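Local coordinates for protein probable N-glycosylase/DNA lyase (Thermotoga maritima, PDB 3N0U) that belongs to the helix-hairpin-helix superfamily of DNA glycosylases, with an all-helical fold, at residues R70-I75 with K90-V94. Numbering follows the deposited sequence.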
loop_
_atom_site.group_PDB
_atom_site.type_symbol
_atom_site.label_atom_id
_atom_site.label_comp_id
_atom_site.label_asym_id
_atom_site.label_seq_id
_atom_site.Cartn_x
_atom_site.Cartn_y
_atom_site.Cartn_z
ATOM N N ARG A 70 4.228 -10.241 9.206
ATOM C CA ARG A 70 5.009 -10.899 10.242
ATOM C C ARG A 70 5.837 -9.889 11.065
ATOM O O ARG A 70 5.917 -9.989 12.287
ATOM C CB ARG A 70 5.927 -11.948 9.619
ATOM C CG ARG A 70 6.755 -12.682 10.643
ATOM C CD ARG A 70 7.735 -13.645 9.999
ATOM N NE ARG A 70 8.408 -14.433 11.024
ATOM C CZ ARG A 70 9.548 -15.090 10.839
ATOM N NH1 ARG A 70 10.168 -15.043 9.665
ATOM N NH2 ARG A 70 10.070 -15.788 11.841
ATOM N N ALA A 71 6.424 -8.906 10.399
ATOM C CA ALA A 71 7.206 -7.904 11.102
ATOM C C ALA A 71 6.304 -7.102 12.032
ATOM O O ALA A 71 6.645 -6.847 13.168
ATOM C CB ALA A 71 7.920 -6.975 10.124
ATOM N N GLN A 72 5.148 -6.699 11.530
ATOM C CA GLN A 72 4.210 -5.920 12.318
ATOM C C GLN A 72 3.761 -6.703 13.557
ATOM O O GLN A 72 3.699 -6.152 14.662
ATOM C CB GLN A 72 3.021 -5.512 11.452
ATOM C CG GLN A 72 2.198 -4.398 11.985
ATOM C CD GLN A 72 1.228 -3.871 10.944
ATOM O OE1 GLN A 72 0.883 -4.568 9.995
ATOM N NE2 GLN A 72 0.787 -2.641 11.114
ATOM N N LYS A 73 3.482 -7.990 13.382
ATOM C CA LYS A 73 3.057 -8.841 14.485
ATOM C C LYS A 73 4.147 -8.941 15.553
ATOM O O LYS A 73 3.865 -8.834 16.749
ATOM C CB LYS A 73 2.703 -10.241 13.965
ATOM C CG LYS A 73 2.359 -11.278 15.045
ATOM C CD LYS A 73 2.252 -12.675 14.430
ATOM C CE LYS A 73 3.596 -13.141 13.828
ATOM N NZ LYS A 73 3.498 -14.341 12.914
ATOM N N GLU A 74 5.392 -9.127 15.115
ATOM C CA GLU A 74 6.508 -9.365 16.034
ATOM C C GLU A 74 7.012 -8.101 16.722
ATOM O O GLU A 74 7.412 -8.139 17.880
ATOM C CB GLU A 74 7.658 -10.077 15.319
ATOM C CG GLU A 74 7.255 -11.452 14.789
ATOM C CD GLU A 74 8.436 -12.385 14.565
ATOM O OE1 GLU A 74 9.565 -12.025 14.980
ATOM O OE2 GLU A 74 8.231 -13.481 13.977
ATOM N N ILE A 75 6.961 -6.973 16.033
ATOM C CA ILE A 75 7.532 -5.744 16.571
ATOM C C ILE A 75 6.467 -4.872 17.244
ATOM O O ILE A 75 6.698 -4.302 18.304
ATOM C CB ILE A 75 8.262 -4.978 15.457
ATOM C CG1 ILE A 75 9.496 -5.785 15.026
ATOM C CG2 ILE A 75 8.648 -3.588 15.916
ATOM C CD1 ILE A 75 10.125 -5.310 13.716
ATOM N N LYS A 90 15.560 -6.412 15.316
ATOM C CA LYS A 90 14.293 -7.125 15.179
ATOM C C LYS A 90 13.897 -7.274 13.706
ATOM O O LYS A 90 13.342 -8.298 13.314
ATOM C CB LYS A 90 13.176 -6.437 15.956
ATOM C CG LYS A 90 13.335 -6.521 17.478
ATOM C CD LYS A 90 12.019 -6.294 18.174
ATOM C CE LYS A 90 12.100 -6.608 19.679
ATOM N NZ LYS A 90 10.730 -6.838 20.202
ATOM N N LEU A 91 14.216 -6.286 12.883
ATOM C CA LEU A 91 13.923 -6.412 11.460
ATOM C C LEU A 91 14.807 -7.479 10.827
ATOM O O LEU A 91 14.368 -8.200 9.945
ATOM C CB LEU A 91 14.078 -5.088 10.730
ATOM C CG LEU A 91 13.057 -4.038 11.126
ATOM C CD1 LEU A 91 13.430 -2.738 10.451
ATOM C CD2 LEU A 91 11.668 -4.468 10.712
ATOM N N ARG A 92 16.045 -7.593 11.292
ATOM C CA ARG A 92 16.947 -8.623 10.782
ATOM C C ARG A 92 16.393 -10.002 11.156
ATOM O O ARG A 92 16.359 -10.917 10.317
ATOM C CB ARG A 92 18.368 -8.409 11.333
ATOM C CG ARG A 92 19.399 -9.360 10.805
ATOM C CD ARG A 92 20.814 -8.978 11.323
ATOM N NE ARG A 92 21.276 -7.678 10.810
ATOM C CZ ARG A 92 21.238 -6.519 11.479
ATOM N NH1 ARG A 92 20.770 -6.456 12.724
ATOM N NH2 ARG A 92 21.678 -5.406 10.896
ATOM N N GLU A 93 15.930 -10.130 12.406
ATOM C CA GLU A 93 15.369 -11.378 12.917
ATOM C C GLU A 93 14.133 -11.876 12.150
ATOM O O GLU A 93 13.950 -13.085 12.004
ATOM C CB GLU A 93 15.022 -11.225 14.413
ATOM C CG GLU A 93 16.235 -11.084 15.336
ATOM C CD GLU A 93 15.871 -10.753 16.788
ATOM O OE1 GLU A 93 14.667 -10.582 17.105
ATOM O OE2 GLU A 93 16.806 -10.662 17.619
ATOM N N VAL A 94 13.294 -10.957 11.673
ATOM C CA VAL A 94 12.083 -11.348 10.938
ATOM C C VAL A 94 12.346 -11.468 9.442
ATOM O O VAL A 94 11.430 -11.706 8.659
ATOM C CB VAL A 94 10.878 -10.400 11.183
ATOM C CG1 VAL A 94 10.560 -10.329 12.657
ATOM C CG2 VAL A 94 11.129 -9.010 10.618
HETATM O O HOH W 1 9.627 -13.336 7.001
#
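V94, the residue just past the end of helix 84-93, presses its two methyl groups against one side of helix 65-75. It is modelled in two conformers, and its methyl contacts are those of one of them. In this conformer CG2 rests on the methyl of A71, with A71 CB and V94 CG2 3.8 Å apart; the A71 and V94 CA atoms, 6.0 Å apart, are the closest CA pair across the two segments. CG1 lies instead beside the E74 side chain, the two side chains passing head to tail, but its very close approach to the carboxylate is doubtful.

The E74 carboxylate is drawn one turn back to R70 by an intrahelical salt bridge, R70 NE to E74 OE2 at 3.1 Å. The bond is bent, 138° at the hydrogen, and meets the oxygen from above the carboxylate plane. R70 reaches out as an extended chain (chi1 -179°), which carries its guanidinium over V94 CA. A water in the guanidinium plane accepts from R70 NH1 at 3.2 Å and donates to V94 O at 2.9 Å, linking the segments.

One turn after A71, I75 CD1 fits tightly against L91 CD2 at 3.5 Å, the two side chains set roughly perpendicular, while I75 CG1 touches K90 CB at 3.9 Å. L59 of helix 47-59 touches both A71 and L91, extending this apolar layer. The contact packs together the C-terminal turns of helices 65-75 and 84-93, separated in sequence by short helix 78-81, in the all-helical DNA glycosylase fold.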